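Uncharacterized protein (Staphylococcus aureus subsp. aureus, PDB 4H0A) is of unknown function but belongs to the CAP superfamily of cysteine-rich secretory proteins, carrying a CAP domain behind a CAP-associated N-terminal region. Local coordinates at residues L225-L239 / D305-I319. Numbering follows the deposited sequence. Where two conformers were deposited one is given.
Sequences LKINSDLAHIASNNL and DEMGGDVMRDYYSLI
With chi1 of -165° setting CG of Leu239 trans to its own nitrogen, the isobutyl group reaches from helix 229-239 onto the hairpin of strands 306-312 and 315-319. There CD1 meets Tyr315 CB at 3.7 Å. CD2 presses on CG of selenomethionine Met312, next to the turn, at 3.4 Å, closer than usual van der Waals contact. At the other end, chi1 of 68° places CG of selenomethionine Met307 between its nitrogen and carbonyl carbon; the extended chain then runs at about a right angle to Leu225, with CG 3.9 Å from Leu225 CB. Met307 points to the face covered by helix 201-219, whose Tyr210 and Asn214 touch it, and its long flexible side chain is suited to filling this buried layer.

Strand 226-227 joins the sheet edge in parallel. Lys226 N donates to Asp305 O, Met307 N to Lys226 O, and Asn228 N to Met307 O (2.8 Å), the last ending the ladder where the helix begins. Asn228 suits this junction because its short amide can turn back as N-cap: OD1 accepts from Leu231 N at 3.1 Å and weakly from Asp230 N, while ND2 lies 2.9 Å from Glu306 OE1.

On the opposite face from Met307, the one that carries Glu306, the helix sits close to the sheet. Gly308, lacking a side chain, lets Leu231 CB come within 3.7 Å of its CA, and the small Ala235 rests its CB on Gly309 CA at 3.6 Å. Branched Ile319 turns CD1 to Ala235, beside Ile234, and also touches Leu257 of helix 254-263. The contact thus unites the helix and central sheet of the CAP alpha-beta-alpha sandwich: backbone bonds and the cap probably help to fix where the helix starts, whereas apolar contacts and small residues hold its length against the hairpin.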
loop_
_atom_site.group_PDB
_atom_site.type_symbol
_atom_site.label_atom_id
_atom_site.label_comp_id
_atom_site.label_asym_id
_atom_site.label_seq_id
_atom_site.Cartn_x
_atom_site.Cartn_y
_atom_site.Cartn_z
ATOM N N LEU A 225 -8.830 -9.733 -10.423
ATOM C CA LEU A 225 -8.020 -10.346 -11.476
ATOM C C LEU A 225 -7.443 -11.652 -10.975
ATOM O O LEU A 225 -7.059 -11.740 -9.810
ATOM C CB LEU A 225 -6.897 -9.400 -11.922
ATOM C CG LEU A 225 -7.345 -8.017 -12.389
ATOM C CD1 LEU A 225 -6.166 -7.175 -12.786
ATOM C CD2 LEU A 225 -8.327 -8.107 -13.544
ATOM N N LYS A 226 -7.414 -12.679 -11.834
ATOM C CA LYS A 226 -6.841 -13.971 -11.471
ATOM C C LYS A 226 -5.331 -13.900 -11.656
ATOM O O LYS A 226 -4.858 -13.189 -12.531
ATOM C CB LYS A 226 -7.447 -15.108 -12.307
ATOM C CG LYS A 226 -8.922 -15.326 -12.012
ATOM C CD LYS A 226 -9.444 -16.604 -12.657
ATOM C CE LYS A 226 -10.884 -16.886 -12.301
ATOM N NZ LYS A 226 -11.309 -18.238 -12.756
ATOM N N ILE A 227 -4.571 -14.594 -10.814
ATOM C CA ILE A 227 -3.108 -14.548 -10.902
ATOM C C ILE A 227 -2.662 -15.547 -11.968
ATOM O O ILE A 227 -3.095 -16.693 -11.943
ATOM C CB ILE A 227 -2.470 -14.799 -9.516
ATOM C CG1 ILE A 227 -2.824 -13.623 -8.566
ATOM C CG2 ILE A 227 -0.942 -14.955 -9.627
ATOM C CD1 ILE A 227 -2.965 -14.014 -7.168
ATOM N N ASN A 228 -1.854 -15.086 -12.940
ATOM C CA ASN A 228 -1.326 -15.909 -14.025
ATOM C C ASN A 228 0.185 -16.086 -13.838
ATOM O O ASN A 228 0.916 -15.094 -13.845
ATOM C CB ASN A 228 -1.633 -15.261 -15.372
ATOM C CG ASN A 228 -1.318 -16.168 -16.530
ATOM O OD1 ASN A 228 -0.160 -16.320 -16.924
ATOM N ND2 ASN A 228 -2.324 -16.857 -17.046
ATOM N N SER A 229 0.652 -17.338 -13.685
ATOM C CA SER A 229 2.073 -17.633 -13.464
ATOM C C SER A 229 2.951 -17.295 -14.693
ATOM O O SER A 229 4.121 -16.961 -14.504
ATOM C CB SER A 229 2.268 -19.095 -13.076
ATOM O OG SER A 229 1.691 -19.954 -14.044
ATOM N N ASP A 230 2.408 -17.351 -15.926
ATOM C CA ASP A 230 3.195 -16.998 -17.114
ATOM C C ASP A 230 3.449 -15.482 -17.158
ATOM O O ASP A 230 4.544 -15.068 -17.543
ATOM C CB ASP A 230 2.530 -17.460 -18.425
ATOM C CG ASP A 230 2.339 -18.960 -18.573
ATOM O OD1 ASP A 230 3.132 -19.725 -17.980
ATOM O OD2 ASP A 230 1.420 -19.369 -19.317
ATOM N N LEU A 231 2.453 -14.658 -16.775
ATOM C CA LEU A 231 2.635 -13.203 -16.710
ATOM C C LEU A 231 3.624 -12.847 -15.602
ATOM O O LEU A 231 4.414 -11.921 -15.768
ATOM C CB LEU A 231 1.306 -12.483 -16.454
ATOM C CG LEU A 231 0.249 -12.564 -17.534
ATOM C CD1 LEU A 231 -1.002 -11.816 -17.113
ATOM C CD2 LEU A 231 0.763 -12.020 -18.845
ATOM N N ALA A 232 3.583 -13.587 -14.474
ATOM C CA ALA A 232 4.505 -13.378 -13.356
ATOM C C ALA A 232 5.937 -13.696 -13.795
ATOM O O ALA A 232 6.861 -12.980 -13.416
ATOM C CB ALA A 232 4.098 -14.238 -12.164
ATOM N N HIS A 233 6.112 -14.753 -14.620
ATOM C CA HIS A 233 7.423 -15.138 -15.165
ATOM C C HIS A 233 7.938 -14.042 -16.079
ATOM O O HIS A 233 9.111 -13.660 -15.996
ATOM C CB HIS A 233 7.342 -16.476 -15.937
ATOM C CG HIS A 233 8.529 -16.767 -16.809
ATOM N ND1 HIS A 233 8.523 -16.467 -18.160
ATOM C CD2 HIS A 233 9.718 -17.332 -16.495
ATOM C CE1 HIS A 233 9.700 -16.856 -18.623
ATOM N NE2 HIS A 233 10.449 -17.389 -17.659
ATOM N N ILE A 234 7.063 -13.550 -16.973
ATOM C CA ILE A 234 7.424 -12.485 -17.909
ATOM C C ILE A 234 7.802 -11.221 -17.106
ATOM O O ILE A 234 8.815 -10.602 -17.408
ATOM C CB ILE A 234 6.274 -12.211 -18.924
ATOM C CG1 ILE A 234 6.152 -13.383 -19.925
ATOM C CG2 ILE A 234 6.489 -10.878 -19.666
ATOM C CD1 ILE A 234 4.808 -13.464 -20.667
ATOM N N ALA A 235 7.006 -10.865 -16.076
ATOM C CA ALA A 235 7.270 -9.693 -15.228
ATOM C C ALA A 235 8.626 -9.784 -14.538
ATOM O O ALA A 235 9.355 -8.794 -14.489
ATOM C CB ALA A 235 6.182 -9.545 -14.171
ATOM N N SER A 236 8.966 -10.972 -14.021
ATOM C CA SER A 236 10.241 -11.206 -13.356
ATOM C C SER A 236 11.411 -11.070 -14.338
ATOM O O SER A 236 12.391 -10.409 -14.000
ATOM C CB SER A 236 10.251 -12.580 -12.692
ATOM O OG SER A 236 11.499 -12.846 -12.080
ATOM N N ASN A 237 11.310 -11.675 -15.541
ATOM C CA ASN A 237 12.360 -11.553 -16.567
ATOM C C ASN A 237 12.470 -10.141 -17.069
ATOM O O ASN A 237 13.585 -9.655 -17.269
ATOM C CB ASN A 237 12.101 -12.480 -17.767
ATOM C CG ASN A 237 12.617 -13.869 -17.574
ATOM O OD1 ASN A 237 13.502 -14.115 -16.756
ATOM N ND2 ASN A 237 12.093 -14.817 -18.327
ATOM N N ASN A 238 11.330 -9.474 -17.279
ATOM C CA ASN A 238 11.323 -8.094 -17.763
ATOM C C ASN A 238 11.991 -7.192 -16.737
ATOM O O ASN A 238 12.803 -6.344 -17.096
ATOM C CB ASN A 238 9.891 -7.621 -18.056
ATOM C CG ASN A 238 9.786 -6.346 -18.840
ATOM O OD1 ASN A 238 10.755 -5.854 -19.432
ATOM N ND2 ASN A 238 8.581 -5.810 -18.909
ATOM N N LEU A 239 11.723 -7.441 -15.458
ATOM C CA LEU A 239 12.311 -6.644 -14.392
ATOM C C LEU A 239 13.803 -6.907 -14.250
ATOM O O LEU A 239 14.582 -5.963 -14.122
ATOM C CB LEU A 239 11.604 -6.942 -13.069
ATOM C CG LEU A 239 11.834 -5.961 -11.946
ATOM C CD1 LEU A 239 11.571 -4.539 -12.411
ATOM C CD2 LEU A 239 10.926 -6.282 -10.774
ATOM N N ASP A 305 -8.800 -9.459 -17.024
ATOM C CA ASP A 305 -9.250 -10.566 -16.175
ATOM C C ASP A 305 -8.075 -11.320 -15.511
ATOM O O ASP A 305 -8.340 -12.157 -14.655
ATOM C CB ASP A 305 -10.143 -11.549 -16.957
ATOM C CG ASP A 305 -9.732 -11.808 -18.389
ATOM O OD1 ASP A 305 -8.513 -11.887 -18.651
ATOM O OD2 ASP A 305 -10.628 -11.901 -19.252
ATOM N N GLU A 306 -6.800 -11.007 -15.856
ATOM C CA GLU A 306 -5.632 -11.669 -15.276
ATOM C C GLU A 306 -4.506 -10.693 -15.029
ATOM O O GLU A 306 -4.431 -9.646 -15.682
ATOM C CB GLU A 306 -5.113 -12.772 -16.207
ATOM C CG GLU A 306 -6.078 -13.922 -16.412
ATOM C CD GLU A 306 -5.549 -15.041 -17.289
ATOM O OE1 GLU A 306 -4.385 -14.956 -17.744
ATOM O OE2 GLU A 306 -6.311 -16.004 -17.530
HETATM N N MSE A 307 -3.604 -11.067 -14.124
HETATM C CA MSE A 307 -2.431 -10.268 -13.807
HETATM C C MSE A 307 -1.290 -11.163 -13.325
HETATM O O MSE A 307 -1.507 -12.298 -12.907
HETATM C CB MSE A 307 -2.761 -9.201 -12.743
HETATM C CG MSE A 307 -3.077 -9.782 -11.363
HETATM SE SE MSE A 307 -3.504 -8.404 -10.036
HETATM C CE MSE A 307 -4.206 -9.643 -8.731
ATOM N N GLY A 308 -0.092 -10.624 -13.385
ATOM C CA GLY A 308 1.109 -11.302 -12.920
ATOM C C GLY A 308 2.178 -10.260 -12.718
ATOM O O GLY A 308 2.282 -9.334 -13.518
ATOM N N GLY A 309 2.920 -10.360 -11.636
ATOM C CA GLY A 309 3.920 -9.346 -11.351
ATOM C C GLY A 309 5.168 -9.877 -10.709
ATOM O O GLY A 309 5.385 -11.086 -10.632
ATOM N N ASP A 310 6.007 -8.950 -10.278
ATOM C CA ASP A 310 7.225 -9.271 -9.560
ATOM C C ASP A 310 7.617 -8.104 -8.673
ATOM O O ASP A 310 7.295 -6.960 -8.978
ATOM C CB ASP A 310 8.374 -9.610 -10.523
ATOM C CG ASP A 310 9.580 -10.227 -9.823
ATOM O OD1 ASP A 310 9.382 -10.995 -8.856
ATOM O OD2 ASP A 310 10.707 -9.946 -10.239
ATOM N N VAL A 311 8.248 -8.416 -7.544
ATOM C CA VAL A 311 8.792 -7.429 -6.617
ATOM C C VAL A 311 10.225 -7.832 -6.324
ATOM O O VAL A 311 10.432 -8.929 -5.822
ATOM C CB VAL A 311 7.960 -7.318 -5.308
ATOM C CG1 VAL A 311 8.599 -6.314 -4.336
ATOM C CG2 VAL A 311 6.513 -6.947 -5.613
HETATM N N MSE A 312 11.214 -6.998 -6.653
HETATM C CA MSE A 312 12.587 -7.306 -6.263
HETATM C C MSE A 312 13.282 -6.030 -5.873
HETATM O O MSE A 312 13.424 -5.117 -6.690
HETATM C CB MSE A 312 13.412 -8.110 -7.285
HETATM C CG MSE A 312 13.116 -7.836 -8.727
HETATM SE SE MSE A 312 14.401 -8.793 -9.885
HETATM C CE MSE A 312 14.064 -10.652 -9.280
ATOM N N ARG A 313 13.663 -5.973 -4.576
ATOM C CA ARG A 313 14.360 -4.879 -3.915
ATOM C C ARG A 313 13.496 -3.608 -3.994
ATOM O O ARG A 313 12.405 -3.598 -3.409
ATOM C CB ARG A 313 15.792 -4.690 -4.478
ATOM N N ASP A 314 13.924 -2.596 -4.770
ATOM C CA ASP A 314 13.241 -1.316 -4.878
ATOM C C ASP A 314 12.125 -1.305 -5.941
ATOM O O ASP A 314 11.329 -0.365 -5.939
ATOM C CB ASP A 314 14.293 -0.232 -5.203
ATOM C CG ASP A 314 15.076 0.245 -3.993
ATOM O OD1 ASP A 314 15.149 -0.508 -2.993
ATOM O OD2 ASP A 314 15.630 1.368 -4.052
ATOM N N TYR A 315 12.036 -2.323 -6.826
ATOM C CA TYR A 315 11.063 -2.305 -7.916
ATOM C C TYR A 315 9.807 -3.163 -7.699
ATOM O O TYR A 315 9.869 -4.242 -7.119
ATOM C CB TYR A 315 11.717 -2.770 -9.214
ATOM C CG TYR A 315 12.632 -1.757 -9.866
ATOM C CD1 TYR A 315 12.177 -0.938 -10.896
ATOM C CD2 TYR A 315 13.980 -1.688 -9.532
ATOM C CE1 TYR A 315 13.026 -0.038 -11.539
ATOM C CE2 TYR A 315 14.841 -0.794 -10.169
ATOM C CZ TYR A 315 14.363 0.026 -11.179
ATOM O OH TYR A 315 15.185 0.934 -11.814
ATOM N N TYR A 316 8.686 -2.685 -8.264
ATOM C CA TYR A 316 7.387 -3.344 -8.286
ATOM C C TYR A 316 6.879 -3.333 -9.711
ATOM O O TYR A 316 6.803 -2.264 -10.288
ATOM C CB TYR A 316 6.395 -2.603 -7.381
ATOM C CG TYR A 316 6.552 -2.876 -5.902
ATOM C CD1 TYR A 316 7.490 -2.184 -5.141
ATOM C CD2 TYR A 316 5.672 -3.717 -5.235
ATOM C CE1 TYR A 316 7.585 -2.373 -3.763
ATOM C CE2 TYR A 316 5.755 -3.914 -3.860
ATOM C CZ TYR A 316 6.711 -3.238 -3.125
ATOM O OH TYR A 316 6.763 -3.446 -1.767
ATOM N N SER A 317 6.532 -4.487 -10.284
ATOM C CA SER A 317 6.000 -4.568 -11.650
ATOM C C SER A 317 4.727 -5.395 -11.649
ATOM O O SER A 317 4.713 -6.447 -11.020
ATOM C CB SER A 317 7.027 -5.195 -12.584
ATOM O OG SER A 317 6.452 -5.527 -13.838
ATOM N N LEU A 318 3.666 -4.935 -12.346
ATOM C CA LEU A 318 2.404 -5.676 -12.435
ATOM C C LEU A 318 1.884 -5.608 -13.858
ATOM O O LEU A 318 1.548 -4.525 -14.339
ATOM C CB LEU A 318 1.365 -5.113 -11.447
ATOM C CG LEU A 318 0.093 -5.952 -11.220
ATOM C CD1 LEU A 318 0.428 -7.362 -10.677
ATOM C CD2 LEU A 318 -0.847 -5.253 -10.256
ATOM N N ILE A 319 1.843 -6.764 -14.540
ATOM C CA ILE A 319 1.356 -6.879 -15.914
ATOM C C ILE A 319 -0.108 -7.271 -15.854
ATOM O O ILE A 319 -0.460 -8.148 -15.071
ATOM C CB ILE A 319 2.198 -7.905 -16.715
ATOM C CG1 ILE A 319 3.669 -7.439 -16.793
ATOM C CG2 ILE A 319 1.611 -8.116 -18.125
ATOM C CD1 ILE A 319 4.616 -8.437 -17.330
#